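Thioredoxin-like protein (Bacteroides caccae ATCC 43185, PDB 4YOD) is of unknown function but has a thioredoxin fold and is probably a thiol-disulphide oxidoreductase. Local coordinates at residues L142-A145 and Q146-R149; E191-E194 and G195-A199; S203-K207 and E208-I212; A278-E281 and Y282-H286. All coordinates share one frame; numbering follows the deposited sequence.

Contact 1 is a surface contact in which helix 132-146 turns into the loop beyond it; its centre lies 24 to 29 Å from those of the other three, and it touches none of them. Contacts 2, 3 and 4 belong to the thioredoxin fold, are partly buried with leucines and isoleucines inward, and meet one another: contact 4, on the last helix, touches the other two through E280 to A199 and L283 to L205. Contacts 2 and 4 are regular helical turns; contact 2 exposes polar side chains, contact 4 a mixed set (E281, M284, I285, H286). In contacts 1 and 3 the helix stops, carbonyls find irregular donors and a glutamine side chain pairs with a charged group.

Contact 1 (L142-A145 and Q146-R149); sequences LELA and QKNR
K147 N donates to L144 O at 3.0 Å, an i to i+3 bond. In the turn beside it, R149 NH1 gives Q146 OE1 a bond of 3.1 Å that lies in the amide carbonyl plane, on a lone pair, and in the plane of the guanidinium; R149 NH2 carries a salt bridge to E115. The other end of the amide, Q146 NE2, bonds weakly to L142 O at 3.5 Å, and Q146 N is divided between two further weak bonds, to L142 O and E143 O. With an alanine in place of Q146, R149 NH1 would probably be left without this acceptor and the guanidinium less firmly fixed in rotation. Helix 132-146 gives way here to a type II beta turn from Q146 to R149, across which R149 N bonds weakly to Q146 O. A water sits between L144 O and K147 O. Q146 CG, anti to the carbonyl carbon (chi1 -62°), comes 3.3 Å from L142 O, and the bend at chi2 (-46°) folds the amide back so that NE2 comes to the same oxygen. L142 runs alongside, pointing the same way, with CD1 3.5 Å from Q146 NE2. K147 instead crosses L144 at about a right angle, K147 CD 4.2 Å from L144 CD1, and its ammonium goes on to Q250 O. L142 also packs on I118 and E122, and A145 on E114, of helix 114-125.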
loop_
_atom_site.group_PDB
_atom_site.type_symbol
_atom_site.label_atom_id
_atom_site.label_comp_id
_atom_site.label_asym_id
_atom_site.label_seq_id
_atom_site.Cartn_x
_atom_site.Cartn_y
_atom_site.Cartn_z
ATOM N N LEU A 142 -8.459 -8.886 -1.415
ATOM C CA LEU A 142 -7.910 -9.464 -0.173
ATOM C C LEU A 142 -6.865 -10.544 -0.502
ATOM O O LEU A 142 -5.775 -10.515 0.078
ATOM C CB LEU A 142 -9.030 -10.003 0.742
ATOM C CG LEU A 142 -8.622 -10.515 2.155
ATOM C CD1 LEU A 142 -7.818 -9.458 2.956
ATOM C CD2 LEU A 142 -9.835 -10.977 2.930
ATOM N N GLU A 143 -7.149 -11.405 -1.502
ATOM C CA GLU A 143 -6.193 -12.430 -1.961
ATOM C C GLU A 143 -4.917 -11.785 -2.526
ATOM O O GLU A 143 -3.800 -12.211 -2.211
ATOM C CB GLU A 143 -6.834 -13.311 -3.046
ATOM C CG GLU A 143 -7.605 -14.491 -2.508
ATOM C CD GLU A 143 -7.476 -15.694 -3.425
ATOM O OE1 GLU A 143 -6.407 -16.349 -3.405
ATOM O OE2 GLU A 143 -8.421 -15.947 -4.207
ATOM N N LEU A 144 -5.087 -10.764 -3.378
ATOM C CA LEU A 144 -3.956 -10.066 -3.981
ATOM C C LEU A 144 -3.143 -9.274 -2.915
ATOM O O LEU A 144 -1.916 -9.265 -3.003
ATOM C CB LEU A 144 -4.432 -9.151 -5.114
ATOM C CG LEU A 144 -3.381 -8.281 -5.814
ATOM C CD1 LEU A 144 -2.244 -9.150 -6.455
ATOM C CD2 LEU A 144 -4.046 -7.396 -6.854
ATOM N N ALA A 145 -3.810 -8.681 -1.895
ATOM C CA ALA A 145 -3.140 -7.924 -0.822
ATOM C C ALA A 145 -2.247 -8.829 0.074
ATOM O O ALA A 145 -1.316 -8.335 0.698
ATOM C CB ALA A 145 -4.164 -7.189 0.019
ATOM N N GLN A 146 -2.490 -10.151 0.071
ATOM C CA GLN A 146 -1.676 -11.129 0.786
ATOM C C GLN A 146 -0.356 -11.358 0.077
ATOM O O GLN A 146 0.633 -11.743 0.708
ATOM C CB GLN A 146 -2.416 -12.488 0.913
ATOM C CG GLN A 146 -3.721 -12.478 1.705
ATOM C CD GLN A 146 -3.707 -11.752 3.026
ATOM O OE1 GLN A 146 -2.736 -11.765 3.800
ATOM N NE2 GLN A 146 -4.831 -11.158 3.341
ATOM N N LYS A 147 -0.351 -11.192 -1.257
ATOM C CA LYS A 147 0.859 -11.388 -2.062
ATOM C C LYS A 147 1.829 -10.252 -1.810
ATOM O O LYS A 147 1.440 -9.091 -1.938
ATOM C CB LYS A 147 0.495 -11.453 -3.551
ATOM C CG LYS A 147 -0.467 -12.597 -3.899
ATOM C CD LYS A 147 -0.548 -12.799 -5.389
ATOM C CE LYS A 147 -1.664 -13.761 -5.748
ATOM N NZ LYS A 147 -1.796 -13.899 -7.223
ATOM N N ASN A 148 3.087 -10.577 -1.434
ATOM C CA ASN A 148 4.145 -9.601 -1.140
ATOM C C ASN A 148 3.701 -8.642 -0.025
ATOM O O ASN A 148 4.143 -7.483 0.042
ATOM C CB ASN A 148 4.570 -8.855 -2.415
ATOM C CG ASN A 148 4.709 -9.811 -3.571
ATOM O OD1 ASN A 148 5.586 -10.668 -3.598
ATOM N ND2 ASN A 148 3.785 -9.759 -4.496
ATOM N N ARG A 149 2.828 -9.155 0.877
ATOM C CA ARG A 149 2.404 -8.408 2.051
ATOM C C ARG A 149 3.653 -8.103 2.920
ATOM O O ARG A 149 4.591 -8.905 2.940
ATOM C CB ARG A 149 1.379 -9.235 2.847
ATOM C CG ARG A 149 0.794 -8.463 4.008
ATOM C CD ARG A 149 -0.401 -9.163 4.622
ATOM N NE ARG A 149 -0.916 -8.352 5.725
ATOM C CZ ARG A 149 -1.967 -8.675 6.462
ATOM N NH1 ARG A 149 -2.655 -9.778 6.199
ATOM N NH2 ARG A 149 -2.350 -7.890 7.460
HETATM O O HOH W 1 -0.273 -7.128 -3.254
#

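Contact 2 (E191-E194 and G195-A199); sequences ETIE and GLKQA
K197 CG stands anti to its carbonyl carbon (chi1 -78°), and a near-anti chi2 (164°) carries K197 CD to the methyl CG2 of I193, 3.7 Å away. I193 holds CG2 anti to its own backbone N, and the two side chains run alongside each other in the same direction, with K197 CD resting on I193 CG2. K197 CG also rests 3.4 Å from I193 O, whose bond from K197 N is one of four successive i to i+4 backbone bonds, from G195 N, L196 N, K197 N and Q198 N. These are the closing turns of helix 187-197, which starts with a CxxC pattern as in thioredoxins. On the exposed side E194 and Q198 meet at a slant, Q198 OE1 3.4 Å from E194 CG, with carboxylate and amide planes 56° apart. On the buried side L196 CG lies 3.5 Å from T192 O, and the two residues together face strands 176-181 and 259-263 through F180 and L260. T192 OG1 bonds back to A188 O within the helix. E194 OE1 stops 4.3 Å from K197 NZ, beyond salt-bridge length. The helix bonds therefore carry this contact, one aliphatic touch and methylenes on carbonyl oxygens adding to it; E194 and Q198 meet without a side-chain hydrogen bond, and between E194 and K197 there is probably a weak attraction.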
loop_
_atom_site.group_PDB
_atom_site.type_symbol
_atom_site.label_atom_id
_atom_site.label_comp_id
_atom_site.label_asym_id
_atom_site.label_seq_id
_atom_site.Cartn_x
_atom_site.Cartn_y
_atom_site.Cartn_z
ATOM N N GLU A 191 10.887 10.328 -12.967
ATOM C CA GLU A 191 10.948 11.046 -11.691
ATOM C C GLU A 191 11.504 10.113 -10.582
ATOM O O GLU A 191 12.363 10.526 -9.798
ATOM C CB GLU A 191 9.535 11.539 -11.339
ATOM C CG GLU A 191 9.468 12.659 -10.319
ATOM C CD GLU A 191 8.083 13.266 -10.200
ATOM O OE1 GLU A 191 7.195 12.614 -9.602
ATOM O OE2 GLU A 191 7.879 14.383 -10.728
ATOM N N THR A 192 11.043 8.846 -10.569
ATOM C CA THR A 192 11.471 7.815 -9.624
ATOM C C THR A 192 12.942 7.415 -9.883
ATOM O O THR A 192 13.683 7.273 -8.911
ATOM C CB THR A 192 10.504 6.618 -9.666
ATOM O OG1 THR A 192 9.238 7.069 -9.192
ATOM C CG2 THR A 192 10.963 5.452 -8.800
ATOM N N ILE A 193 13.364 7.252 -11.160
ATOM C CA ILE A 193 14.764 6.944 -11.507
ATOM C C ILE A 193 15.682 8.046 -10.926
ATOM O O ILE A 193 16.675 7.723 -10.267
ATOM C CB ILE A 193 14.995 6.744 -13.043
ATOM C CG1 ILE A 193 14.353 5.426 -13.550
ATOM C CG2 ILE A 193 16.491 6.763 -13.392
ATOM C CD1 ILE A 193 14.014 5.383 -15.043
ATOM N N GLU A 194 15.304 9.332 -11.127
ATOM C CA GLU A 194 16.035 10.512 -10.658
ATOM C C GLU A 194 16.095 10.567 -9.124
ATOM O O GLU A 194 17.156 10.854 -8.568
ATOM C CB GLU A 194 15.407 11.796 -11.228
ATOM C CG GLU A 194 16.416 12.847 -11.670
ATOM C CD GLU A 194 17.563 12.374 -12.550
ATOM O OE1 GLU A 194 17.299 11.749 -13.603
ATOM O OE2 GLU A 194 18.731 12.637 -12.182
ATOM N N GLY A 195 14.982 10.246 -8.472
ATOM C CA GLY A 195 14.885 10.200 -7.014
ATOM C C GLY A 195 15.782 9.142 -6.390
ATOM O O GLY A 195 16.394 9.391 -5.350
ATOM N N LEU A 196 15.895 7.965 -7.038
ATOM C CA LEU A 196 16.775 6.887 -6.597
ATOM C C LEU A 196 18.250 7.243 -6.832
ATOM O O LEU A 196 19.081 6.957 -5.966
ATOM C CB LEU A 196 16.421 5.552 -7.282
ATOM C CG LEU A 196 15.114 4.899 -6.804
ATOM C CD1 LEU A 196 14.720 3.760 -7.705
ATOM C CD2 LEU A 196 15.205 4.445 -5.345
ATOM N N LYS A 197 18.571 7.886 -7.977
ATOM C CA LYS A 197 19.929 8.321 -8.327
ATOM C C LYS A 197 20.433 9.434 -7.390
ATOM O O LYS A 197 21.629 9.489 -7.102
ATOM C CB LYS A 197 19.975 8.834 -9.776
ATOM C CG LYS A 197 19.992 7.760 -10.852
ATOM C CD LYS A 197 19.637 8.385 -12.199
ATOM C CE LYS A 197 20.655 8.133 -13.281
ATOM N NZ LYS A 197 20.208 8.687 -14.588
ATOM N N GLN A 198 19.527 10.316 -6.932
ATOM C CA GLN A 198 19.850 11.454 -6.069
ATOM C C GLN A 198 19.868 11.079 -4.564
ATOM O O GLN A 198 20.099 11.958 -3.733
ATOM C CB GLN A 198 18.890 12.640 -6.336
ATOM C CG GLN A 198 19.208 13.383 -7.650
ATOM C CD GLN A 198 18.205 14.437 -8.105
ATOM O OE1 GLN A 198 18.025 14.664 -9.309
ATOM N NE2 GLN A 198 17.567 15.148 -7.175
ATOM N N ALA A 199 19.674 9.788 -4.212
ATOM C CA ALA A 199 19.741 9.346 -2.814
ATOM C C ALA A 199 21.134 8.745 -2.553
ATOM O O ALA A 199 21.464 7.714 -3.141
ATOM C CB ALA A 199 18.640 8.344 -2.514
#

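Contact 3 (S203-K207 and E208-I212); sequences SQLIK and EKKLI
Q204 and E208 lie side by side and point the same way, their amide and carboxylate planes only 15° apart. The acceptor lies in the Q204 amide plane, and Q204 NE2 meets E208 OE2 nearly end-on to its C-O bond, at 2.8 Å; Q204 reaches it with CG anti to the backbone N (chi1 179°) and an extended chain. The second carboxylate oxygen, E208 OE1, takes a salt bridge from K210 NZ at 3.0 Å. A leucine in place of Q204 would leave E208 OE2 without this donor and is likely to let the carboxylate turn about its K210 partner. Among the apolar side chains, L205 CB approaches L211 CB at 3.6 Å. I206 slants across L211, I206 CG1 4.1 Å from L211 CD2, and I206 CA sends a CA-H...O contact to L211 O. K209, with positive phi (64°), ends helix 200-207 in a Schellman motif, made by K210 N to L205 O (2.8 Å) and K209 N to I206 O (3.0 Å), and turns the chain into strand 211-217, where L211 packs on Y176 and L178. L205 O also accepts from L211 N, and a water donates to I206 O and L211 O. The last-turn carbonyls thus keep donors where the helix stops, and the charge of E208 is probably steadied by an amide and a lysine together.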
loop_
_atom_site.group_PDB
_atom_site.type_symbol
_atom_site.label_atom_id
_atom_site.label_comp_id
_atom_site.label_asym_id
_atom_site.label_seq_id
_atom_site.Cartn_x
_atom_site.Cartn_y
_atom_site.Cartn_z
ATOM N N SER A 203 23.455 4.615 -3.864
ATOM C CA SER A 203 24.737 4.563 -4.574
ATOM C C SER A 203 25.829 3.917 -3.713
ATOM O O SER A 203 26.604 3.110 -4.226
ATOM C CB SER A 203 25.169 5.967 -4.998
ATOM O OG SER A 203 24.060 6.771 -5.369
ATOM N N GLN A 204 25.859 4.249 -2.402
ATOM C CA GLN A 204 26.834 3.742 -1.433
ATOM C C GLN A 204 26.670 2.249 -1.203
ATOM O O GLN A 204 27.658 1.527 -1.303
ATOM C CB GLN A 204 26.709 4.504 -0.100
ATOM C CG GLN A 204 27.659 4.048 1.012
ATOM C CD GLN A 204 27.190 4.450 2.400
ATOM O OE1 GLN A 204 26.578 5.512 2.614
ATOM N NE2 GLN A 204 27.502 3.619 3.388
ATOM N N LEU A 205 25.432 1.780 -0.904
ATOM C CA LEU A 205 25.176 0.367 -0.633
ATOM C C LEU A 205 25.282 -0.485 -1.907
ATOM O O LEU A 205 25.610 -1.672 -1.800
ATOM C CB LEU A 205 23.803 0.169 0.054
ATOM C CG LEU A 205 23.592 0.874 1.417
ATOM C CD1 LEU A 205 22.143 0.719 1.888
ATOM C CD2 LEU A 205 24.551 0.346 2.493
ATOM N N ILE A 206 25.014 0.097 -3.107
ATOM C CA ILE A 206 25.205 -0.635 -4.380
ATOM C C ILE A 206 26.715 -0.916 -4.525
ATOM O O ILE A 206 27.102 -2.060 -4.766
ATOM C CB ILE A 206 24.629 0.114 -5.632
ATOM C CG1 ILE A 206 23.095 0.028 -5.699
ATOM C CG2 ILE A 206 25.285 -0.383 -6.956
ATOM C CD1 ILE A 206 22.490 1.064 -6.576
ATOM N N LYS A 207 27.552 0.120 -4.308
ATOM C CA LYS A 207 29.025 0.076 -4.383
ATOM C C LYS A 207 29.609 -0.945 -3.385
ATOM O O LYS A 207 30.469 -1.736 -3.768
ATOM C CB LYS A 207 29.611 1.481 -4.129
ATOM C CG LYS A 207 31.059 1.659 -4.579
ATOM C CD LYS A 207 31.543 3.094 -4.414
ATOM C CE LYS A 207 31.552 3.861 -5.717
ATOM N NZ LYS A 207 32.411 5.078 -5.644
ATOM N N GLU A 208 29.102 -0.953 -2.132
ATOM C CA GLU A 208 29.488 -1.879 -1.054
ATOM C C GLU A 208 28.981 -3.310 -1.299
ATOM O O GLU A 208 29.267 -4.201 -0.493
ATOM C CB GLU A 208 28.889 -1.404 0.274
ATOM C CG GLU A 208 29.629 -0.310 1.009
ATOM C CD GLU A 208 28.958 -0.004 2.335
ATOM O OE1 GLU A 208 28.928 -0.897 3.214
ATOM O OE2 GLU A 208 28.414 1.114 2.476
ATOM N N LYS A 209 28.168 -3.507 -2.364
ATOM C CA LYS A 209 27.515 -4.771 -2.757
ATOM C C LYS A 209 26.495 -5.236 -1.665
ATOM O O LYS A 209 26.155 -6.419 -1.584
ATOM C CB LYS A 209 28.538 -5.875 -3.108
ATOM C CG LYS A 209 29.309 -5.597 -4.399
ATOM C CD LYS A 209 30.104 -6.797 -4.876
ATOM C CE LYS A 209 30.793 -6.507 -6.188
ATOM N NZ LYS A 209 31.645 -7.645 -6.633
ATOM N N LYS A 210 25.991 -4.281 -0.856
ATOM C CA LYS A 210 25.010 -4.526 0.204
ATOM C C LYS A 210 23.585 -4.414 -0.341
ATOM O O LYS A 210 22.657 -4.937 0.272
ATOM C CB LYS A 210 25.205 -3.539 1.377
ATOM C CG LYS A 210 26.554 -3.634 2.077
ATOM C CD LYS A 210 26.553 -4.594 3.259
ATOM C CE LYS A 210 27.911 -4.700 3.920
ATOM N NZ LYS A 210 28.261 -3.478 4.695
ATOM N N LEU A 211 23.410 -3.718 -1.479
ATOM C CA LEU A 211 22.101 -3.488 -2.094
ATOM C C LEU A 211 22.118 -3.770 -3.591
ATOM O O LEU A 211 23.027 -3.333 -4.295
ATOM C CB LEU A 211 21.678 -2.018 -1.844
ATOM C CG LEU A 211 20.476 -1.430 -2.621
ATOM C CD1 LEU A 211 19.181 -1.893 -2.045
ATOM C CD2 LEU A 211 20.470 0.102 -2.526
ATOM N N ILE A 212 21.101 -4.478 -4.072
ATOM C CA ILE A 212 20.900 -4.716 -5.494
ATOM C C ILE A 212 19.617 -3.986 -5.894
ATOM O O ILE A 212 18.615 -4.055 -5.173
ATOM C CB ILE A 212 20.877 -6.237 -5.858
ATOM C CG1 ILE A 212 22.323 -6.833 -5.851
ATOM C CG2 ILE A 212 20.191 -6.488 -7.220
ATOM C CD1 ILE A 212 22.370 -8.394 -5.815
HETATM O O HOH W 2 25.512 -4.229 -5.521
#

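Contact 4 (A278-E281 and Y282-H286)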
loop_
_atom_site.group_PDB
_atom_site.type_symbol
_atom_site.label_atom_id
_atom_site.label_comp_id
_atom_site.label_asym_id
_atom_site.label_seq_id
_atom_site.Cartn_x
_atom_site.Cartn_y
_atom_site.Cartn_z
ATOM N N ALA A 278 10.869 7.046 1.699
ATOM C CA ALA A 278 10.678 5.984 2.692
ATOM C C ALA A 278 11.820 4.963 2.605
ATOM O O ALA A 278 12.376 4.577 3.630
ATOM C CB ALA A 278 9.328 5.288 2.472
ATOM N N ILE A 279 12.186 4.558 1.381
ATOM C CA ILE A 279 13.275 3.598 1.153
ATOM C C ILE A 279 14.592 4.222 1.614
ATOM O O ILE A 279 15.357 3.572 2.336
ATOM C CB ILE A 279 13.323 3.127 -0.320
ATOM C CG1 ILE A 279 12.125 2.181 -0.600
ATOM C CG2 ILE A 279 14.665 2.390 -0.645
ATOM C CD1 ILE A 279 11.852 2.004 -2.019
ATOM N N GLU A 280 14.841 5.476 1.211
ATOM C CA GLU A 280 16.064 6.195 1.576
ATOM C C GLU A 280 16.184 6.307 3.094
ATOM O O GLU A 280 17.244 6.022 3.629
ATOM C CB GLU A 280 16.094 7.583 0.912
ATOM C CG GLU A 280 17.383 8.354 1.124
ATOM C CD GLU A 280 17.401 9.778 0.597
ATOM O OE1 GLU A 280 16.328 10.303 0.216
ATOM O OE2 GLU A 280 18.501 10.374 0.574
ATOM N N GLU A 281 15.096 6.689 3.795
ATOM C CA GLU A 281 15.185 6.832 5.246
ATOM C C GLU A 281 15.395 5.494 5.917
ATOM O O GLU A 281 16.255 5.409 6.778
ATOM C CB GLU A 281 13.972 7.542 5.822
ATOM C CG GLU A 281 13.960 9.032 5.532
ATOM C CD GLU A 281 12.878 9.798 6.266
ATOM O OE1 GLU A 281 12.162 9.182 7.089
ATOM O OE2 GLU A 281 12.744 11.019 6.016
ATOM N N TYR A 282 14.704 4.439 5.459
ATOM C CA TYR A 282 14.861 3.095 6.007
ATOM C C TYR A 282 16.312 2.630 5.921
ATOM O O TYR A 282 16.834 2.075 6.883
ATOM C CB TYR A 282 13.969 2.086 5.258
ATOM C CG TYR A 282 13.988 0.716 5.896
ATOM C CD1 TYR A 282 15.038 -0.165 5.668
ATOM C CD2 TYR A 282 12.988 0.324 6.779
ATOM C CE1 TYR A 282 15.094 -1.402 6.300
ATOM C CE2 TYR A 282 13.023 -0.922 7.404
ATOM C CZ TYR A 282 14.082 -1.780 7.163
ATOM O OH TYR A 282 14.157 -3.003 7.789
ATOM N N LEU A 283 16.931 2.782 4.748
ATOM C CA LEU A 283 18.309 2.334 4.531
ATOM C C LEU A 283 19.292 3.174 5.344
ATOM O O LEU A 283 20.301 2.643 5.806
ATOM C CB LEU A 283 18.661 2.379 3.043
ATOM C CG LEU A 283 17.944 1.332 2.164
ATOM C CD1 LEU A 283 18.227 1.594 0.717
ATOM C CD2 LEU A 283 18.335 -0.113 2.555
HETATM N N MSE A 284 18.988 4.470 5.549
HETATM C CA MSE A 284 19.861 5.344 6.335
HETATM C C MSE A 284 19.867 4.917 7.801
HETATM O O MSE A 284 20.911 4.974 8.450
HETATM C CB MSE A 284 19.434 6.804 6.202
HETATM C CG MSE A 284 19.869 7.429 4.892
HETATM SE SE MSE A 284 19.130 9.215 4.652
HETATM C CE MSE A 284 20.210 10.177 5.904
ATOM N N ILE A 285 18.707 4.466 8.308
ATOM C CA ILE A 285 18.556 4.045 9.702
ATOM C C ILE A 285 19.179 2.657 9.951
ATOM O O ILE A 285 19.820 2.466 10.986
ATOM C CB ILE A 285 17.063 4.091 10.127
ATOM C CG1 ILE A 285 16.513 5.536 10.076
ATOM C CG2 ILE A 285 16.848 3.497 11.523
ATOM C CD1 ILE A 285 14.964 5.622 9.751
ATOM N N HIS A 286 19.009 1.712 9.012
ATOM C CA HIS A 286 19.448 0.330 9.192
ATOM C C HIS A 286 20.819 0.031 8.598
ATOM O O HIS A 286 21.640 -0.536 9.317
ATOM C CB HIS A 286 18.387 -0.627 8.650
ATOM C CG HIS A 286 17.100 -0.486 9.389
ATOM N ND1 HIS A 286 16.127 0.400 8.974
ATOM C CD2 HIS A 286 16.707 -1.050 10.550
ATOM C CE1 HIS A 286 15.160 0.327 9.873
ATOM N NE2 HIS A 286 15.464 -0.532 10.840
#
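Helix 276-286, the C-terminal helix of the thioredoxin fold, is held through this stretch by four i to i+4 bonds, from Y282 N to A278 O, L283 N to I279 O, M284 N to E280 O and I285 N to E281 O, each 3.0 Å. On its buried side I279 and L283 lie alongside and point the same way, I279 CG2 3.9 Å from L283 CD1. One residue further round the helix, the selenomethionine M284 runs beside E280, M284 SE 4.0 Å from E280 CG. I285 leans back along the helix, its CD1 3.2 Å from E281 O. The last turn is finished by H286. Its ND1 donates to Y282 O at 2.8 Å, nearly in the plane of the imidazole, and H286 N reaches the same oxygen, which therefore takes two donors from one residue. With CG anti to its backbone N (chi1 -174°), Y282 sets its ring against the imidazole, and H286 ND1 rides 3.3 Å above the plane, over the ring centre. The other face of the imidazole meets I285 CG2, offset toward the rim, so the histidine lies between a tyrosine and a methyl group. Toward the sheet, I279 packs on L178, L260 and L271, Y282 on Y176, L262, L270 and L271, and L283 on Y176 and L262; L283 and E280 also touch helix 200-207 at I201, so the helix rests on strands 176-181, 259-263 and 269-272 with a second helix against its flank.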